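Local atomic coordinates of AT-less polyketide synthase (Streptomyces platensis subsp. rosaceus, PDB entry 4TKT), a protein that probably catalyses decarboxylative Claisen condensations that extend the polyketide chain, as a ketosynthase domain of the AT-less isomigrastatin synthase. Residues A[465-469]-A[505-510]. Residues are numbered along the deposited sequence; the frame is centred on the assembly and turned at random.
Sequences SAFDE and EAMTAR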
ATOM      1  N   SER A 465     -11.928 -11.358  16.563  1.00 35.13           N
ATOM      2  CA  SER A 465     -13.195 -10.631  16.648  1.00 38.80           C
ATOM      3  C   SER A 465     -13.563  -9.919  15.346  1.00 40.57           C
ATOM      4  O   SER A 465     -12.697  -9.594  14.535  1.00 35.96           O
ATOM      5  CB  SER A 465     -13.153  -9.620  17.798  1.00 44.10           C
ATOM      6  OG  SER A 465     -12.052  -8.737  17.672  1.00 46.95           O
ATOM      7  N   ALA A 466     -14.856  -9.681  15.155  1.00 43.12           N
ATOM      8  CA  ALA A 466     -15.348  -8.992  13.968  1.00 40.40           C
ATOM      9  C   ALA A 466     -16.688  -8.318  14.252  1.00 42.38           C
ATOM     10  O   ALA A 466     -17.199  -8.386  15.369  1.00 40.50           O
ATOM     11  CB  ALA A 466     -15.473  -9.958  12.802  1.00 35.28           C
ATOM     12  N   PHE A 467     -17.253  -7.680  13.232  1.00 35.08           N
ATOM     13  CA  PHE A 467     -18.456  -6.867  13.392  1.00 48.85           C
ATOM     14  C   PHE A 467     -19.681  -7.702  13.748  1.00 50.00           C
ATOM     15  O   PHE A 467     -20.453  -7.333  14.634  1.00 55.32           O
ATOM     16  CB  PHE A 467     -18.726  -6.067  12.116  1.00 53.88           C
ATOM     17  CG  PHE A 467     -19.670  -4.914  12.309  1.00 54.51           C
ATOM     18  CD1 PHE A 467     -19.202  -3.687  12.752  1.00 49.65           C
ATOM     19  CD2 PHE A 467     -21.023  -5.054  12.036  1.00 56.09           C
ATOM     20  CE1 PHE A 467     -20.066  -2.620  12.927  1.00 49.07           C
ATOM     21  CE2 PHE A 467     -21.895  -3.991  12.209  1.00 53.89           C
ATOM     22  CZ  PHE A 467     -21.414  -2.773  12.655  1.00 51.87           C
ATOM     23  N   ASP A 468     -19.865  -8.817  13.047  1.00 45.43           N
ATOM     24  CA  ASP A 468     -20.956  -9.738  13.353  1.00 44.92           C
ATOM     25  C   ASP A 468     -20.482 -11.185  13.278  1.00 40.15           C
ATOM     26  O   ASP A 468     -19.299 -11.445  13.061  1.00 41.00           O
ATOM     27  CB  ASP A 468     -22.145  -9.514  12.411  1.00 51.20           C
ATOM     28  CG  ASP A 468     -21.755  -9.551  10.939  1.00 59.89           C
ATOM     29  OD1 ASP A 468     -20.865 -10.344  10.564  1.00 60.01           O
ATOM     30  OD2 ASP A 468     -22.351  -8.784  10.151  1.00 63.97           O
ATOM     31  N   GLU A 469     -21.411 -12.119  13.450  1.00 38.98           N
ATOM     32  CA  GLU A 469     -21.075 -13.538  13.476  1.00 40.84           C
ATOM     33  C   GLU A 469     -20.517 -14.022  12.143  1.00 41.68           C
ATOM     34  O   GLU A 469     -19.553 -14.787  12.109  1.00 49.17           O
ATOM     35  CB  GLU A 469     -22.299 -14.370  13.863  1.00 40.58           C
ATOM     36  CG  GLU A 469     -22.078 -15.871  13.761  1.00 48.32           C
ATOM     37  CD  GLU A 469     -23.234 -16.673  14.322  1.00 58.97           C
ATOM     38  OE1 GLU A 469     -24.107 -16.075  14.984  1.00 66.14           O
ATOM     39  OE2 GLU A 469     -23.267 -17.904  14.101  1.00 60.06           O
ATOM     40  N   GLU A 505      -8.511  -4.782  16.980  1.00 38.20           N
ATOM     41  CA  GLU A 505      -9.594  -4.157  17.734  1.00 42.71           C
ATOM     42  C   GLU A 505     -10.509  -5.219  18.326  1.00 44.54           C
ATOM     43  O   GLU A 505     -10.920  -6.150  17.631  1.00 45.62           O
ATOM     44  CB  GLU A 505     -10.411  -3.221  16.842  1.00 50.54           C
ATOM     45  CG  GLU A 505      -9.585  -2.297  15.968  1.00 64.44           C
ATOM     46  CD  GLU A 505      -9.004  -1.131  16.736  1.00 73.14           C
ATOM     47  OE1 GLU A 505      -9.482  -0.861  17.859  1.00 77.46           O
ATOM     48  OE2 GLU A 505      -8.071  -0.486  16.213  1.00 72.54           O
ATOM     49  N   ALA A 506     -10.830  -5.084  19.607  1.00 45.22           N
ATOM     50  CA  ALA A 506     -11.786  -5.984  20.239  1.00 34.29           C
ATOM     51  C   ALA A 506     -13.204  -5.617  19.808  1.00 46.32           C
ATOM     52  O   ALA A 506     -13.759  -4.620  20.266  1.00 48.42           O
ATOM     53  CB  ALA A 506     -11.652  -5.930  21.750  1.00 34.54           C
HETATM   54  N   MSE A 507     -13.787  -6.424  18.928  1.00 35.73           N
HETATM   55  CA  MSE A 507     -15.092  -6.106  18.361  1.00 37.27           C
HETATM   56  C   MSE A 507     -16.205  -6.955  18.975  1.00 39.59           C
HETATM   57  O   MSE A 507     -15.979  -7.686  19.936  1.00 45.07           O
HETATM   58  CB  MSE A 507     -15.061  -6.276  16.842  1.00 40.21           C
HETATM   59  CG  MSE A 507     -13.930  -5.508  16.169  1.00 44.51           C
HETATM   60 SE   MSE A 507     -14.023  -5.516  14.215  1.00 60.73          SE
HETATM   61  CE  MSE A 507     -12.323  -4.626  13.824  1.00 66.56           C
ATOM     62  N   THR A 508     -17.404  -6.852  18.408  1.00 37.83           N
ATOM     63  CA  THR A 508     -18.607  -7.438  18.998  1.00 40.83           C
ATOM     64  C   THR A 508     -18.590  -8.964  19.046  1.00 43.99           C
ATOM     65  O   THR A 508     -18.571  -9.555  20.125  1.00 49.44           O
ATOM     66  CB  THR A 508     -19.863  -6.986  18.233  1.00 42.62           C
ATOM     67  OG1 THR A 508     -19.900  -5.556  18.181  1.00 56.88           O
ATOM     68  CG2 THR A 508     -21.117  -7.496  18.916  1.00 36.29           C
ATOM     69  N   ALA A 509     -18.613  -9.598  17.878  1.00 42.27           N
ATOM     70  CA  ALA A 509     -18.558 -11.054  17.800  1.00 41.44           C
ATOM     71  C   ALA A 509     -17.140 -11.534  18.065  1.00 38.57           C
ATOM     72  O   ALA A 509     -16.203 -11.116  17.385  1.00 35.54           O
ATOM     73  CB  ALA A 509     -19.043 -11.536  16.443  1.00 43.79           C
ATOM     74  N   ARG A 510     -16.982 -12.415  19.049  1.00 35.97           N
ATOM     75  CA  ARG A 510     -15.652 -12.798  19.508  1.00 35.86           C
ATOM     76  C   ARG A 510     -15.405 -14.303  19.502  1.00 46.54           C
ATOM     77  O   ARG A 510     -16.333 -15.107  19.586  1.00 47.78           O
ATOM     78  CB  ARG A 510     -15.414 -12.246  20.913  1.00 38.79           C
ATOM     79  CG  ARG A 510     -15.533 -10.735  20.992  1.00 35.48           C
ATOM     80  CD  ARG A 510     -15.193 -10.202  22.371  1.00 35.48           C
ATOM     81  NE  ARG A 510     -15.179  -8.743  22.376  1.00 43.61           N
ATOM     82  CZ  ARG A 510     -14.830  -7.999  23.419  1.00 44.73           C
ATOM     83  NH1 ARG A 510     -14.465  -8.575  24.554  1.00 35.54           N
ATOM     84  NH2 ARG A 510     -14.846  -6.678  23.324  1.00 35.20           N
TER
HETATM   85  O   HOH W   1     -11.078  -7.373  15.449  1.00 39.85           O
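S465 points its hydroxyl at the loop 505-508 that leads into strand 509-515: the backbone N of M507 donates to S465 OG at 3.2 Å, nearly straight at 165°. With chi1 at 55°, OG is tucked between the serine's own N and carbonyl carbon, and it also lies 2.8 Å from E505 O. The selenomethionine M507 turns its CB toward A466 O, then runs extended beyond CG, laying SE alongside the backbone of A466, 3.7 Å from its CA. One step on, A466 and A509 form an antiparallel hydrogen-bonded pair; A466 N reaches A509 O at 3.0 Å in the carbonyl plane, whereas the return bond from A509 N is more bent, at 136°. The methyl of A509 meets D468 O at 3.4 Å, and both alanines touch L472 of helix 469-482, which D468 caps through R471 N. On the S465 face, R510 sends NE back to M507 O (2.8 Å, nearly straight), in its guanidinium plane, while W579 adds a cation-pi contact. M507 N and O are thus both held by side chains, which probably steadies the loop where strands 460-466 and 509-515 begin to pair, in the RhiE-like KS-MAT linker region.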